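Local coordinates for protein 2-methyl-aconitate isomerase (PDB 5K87) that interconverts 2-methyl-trans-aconitate and 2-methyl-cis-aconitate, by base-catalysed proton abstraction and rotation about the C2-C3 bond, in the 2-methylcitrate cycle of propionate breakdown, at residues G316-A321 / G356-T361. The protein carries 1 engineered substitution. Numbering follows the deposited sequence.
Sequences GKLHHA and GHPSGT
Ser359 OG donates a hydrogen bond to the carbonyl of His320, OG to O 2.7 Å. The donor stands above the carbonyl plane, 37° out of it. The serine OG stands beside its own backbone N, anti to the carbonyl carbon (chi1 -71°), and from there it reaches His320 O. A water joins the same two residues: it donates to Ser359 OG and is hydrogen-bonded to His320 ND1, lying in the plane of that ring.

The remaining contacts are van der Waals. The Pro358 ring lies against a run of backbone carbonyls, with CB 3.5 Å from His320 O and CD 3.5 Å from Ala321 O. Its CG approaches His319 O and, more loosely, Leu318 CD2. His357 meets Ala321, with CB 3.4 Å from Ala321 O and ring atom CE1 3.8 Å from Ala321 CB. The same methyl sits over the centre of one face of the His320 ring.

Each segment also braces a histidine internally. Ala321 N donates to His319 ND1 (2.9 Å). His319 NE2 and the backbone N of His320 each hydrogen-bond malonate in the substrate site. Ser359 N donates to His357 ND1, within a type I turn from His357 to Gly360 that has Gly360 O over the His357 ring.

The contact is buried. It joins the substrate-binding loop after strand 317-318 to the tight hairpin turn between strands 352-357 and 360-371. Strand 308-314 pairs with both 317-318 and 352-357, and its Arg311 touches Leu318 and Pro358. Lys61 and Tyr59 of the second subunit pack on His320 and Ser359, respectively.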
# COMPACT_ATOMS: atom_id res chain seq x y z
N GLY A 316 -12.45 -10.69 2.29
CA GLY A 316 -12.49 -11.41 1.04
C GLY A 316 -11.15 -11.82 0.45
O GLY A 316 -11.09 -12.26 -0.70
N LYS A 317 -10.08 -11.71 1.23
CA LYS A 317 -8.77 -12.13 0.77
C LYS A 317 -8.07 -12.91 1.87
O LYS A 317 -8.27 -12.63 3.04
CB LYS A 317 -7.91 -10.92 0.41
CG LYS A 317 -8.39 -10.14 -0.80
CD LYS A 317 -8.11 -10.91 -2.08
CE LYS A 317 -8.76 -10.22 -3.28
NZ LYS A 317 -8.23 -8.84 -3.47
N LEU A 318 -7.23 -13.87 1.49
CA LEU A 318 -6.35 -14.50 2.47
C LEU A 318 -5.44 -13.44 3.08
O LEU A 318 -4.77 -12.69 2.37
CB LEU A 318 -5.50 -15.59 1.81
CG LEU A 318 -4.74 -16.44 2.83
CD1 LEU A 318 -5.70 -17.41 3.51
CD2 LEU A 318 -3.58 -17.19 2.19
N HIS A 319 -5.43 -13.39 4.41
CA HIS A 319 -4.64 -12.42 5.15
C HIS A 319 -3.16 -12.77 5.09
O HIS A 319 -2.78 -13.94 5.12
CB HIS A 319 -5.14 -12.39 6.60
CG HIS A 319 -4.61 -11.26 7.41
ND1 HIS A 319 -3.38 -11.31 8.04
CD2 HIS A 319 -5.14 -10.06 7.73
CE1 HIS A 319 -3.18 -10.19 8.70
NE2 HIS A 319 -4.23 -9.40 8.52
N HIS A 320 -2.32 -11.74 5.02
CA HIS A 320 -0.89 -11.94 4.81
C HIS A 320 -0.19 -12.55 6.02
O HIS A 320 0.90 -13.11 5.89
CB HIS A 320 -0.23 -10.61 4.42
CG HIS A 320 -0.09 -9.64 5.55
ND1 HIS A 320 1.14 -9.31 6.09
CD2 HIS A 320 -1.01 -8.91 6.24
CE1 HIS A 320 0.96 -8.42 7.06
NE2 HIS A 320 -0.33 -8.17 7.17
N ALA A 321 -0.80 -12.44 7.19
CA ALA A 321 -0.20 -12.96 8.42
C ALA A 321 -1.35 -13.52 9.26
O ALA A 321 -1.97 -14.50 8.86
CB ALA A 321 0.58 -11.88 9.14
N GLY A 356 1.21 -21.57 12.78
CA GLY A 356 1.85 -21.10 11.58
C GLY A 356 0.85 -20.45 10.64
O GLY A 356 -0.14 -21.05 10.25
N HIS A 357 1.15 -19.20 10.27
CA HIS A 357 0.37 -18.43 9.32
C HIS A 357 1.27 -18.12 8.10
O HIS A 357 2.43 -18.54 8.06
CB HIS A 357 -0.18 -17.16 10.00
CG HIS A 357 0.86 -16.29 10.62
ND1 HIS A 357 1.71 -15.49 9.88
CD2 HIS A 357 1.16 -16.06 11.92
CE1 HIS A 357 2.49 -14.82 10.71
NE2 HIS A 357 2.18 -15.14 11.95
N PRO A 358 0.76 -17.42 7.07
CA PRO A 358 1.60 -17.27 5.88
C PRO A 358 2.94 -16.58 6.10
O PRO A 358 3.88 -16.87 5.36
CB PRO A 358 0.71 -16.48 4.93
CG PRO A 358 -0.66 -16.95 5.28
CD PRO A 358 -0.63 -17.01 6.79
N SER A 359 3.04 -15.70 7.09
CA SER A 359 4.28 -14.96 7.30
C SER A 359 5.22 -15.56 8.35
O SER A 359 6.28 -15.00 8.62
CB SER A 359 3.97 -13.50 7.69
OG SER A 359 3.47 -12.78 6.58
N GLY A 360 4.84 -16.70 8.94
CA GLY A 360 5.64 -17.29 10.00
C GLY A 360 4.76 -17.77 11.13
O GLY A 360 3.71 -18.39 10.89
N THR A 361 5.16 -17.50 12.36
CA THR A 361 4.43 -18.07 13.50
C THR A 361 3.98 -17.00 14.48
O THR A 361 4.49 -15.88 14.46
CB THR A 361 5.26 -19.13 14.24
OG1 THR A 361 6.28 -18.49 15.02
CG2 THR A 361 5.91 -20.10 13.27
O HOH W 1 3.56 -10.28 5.39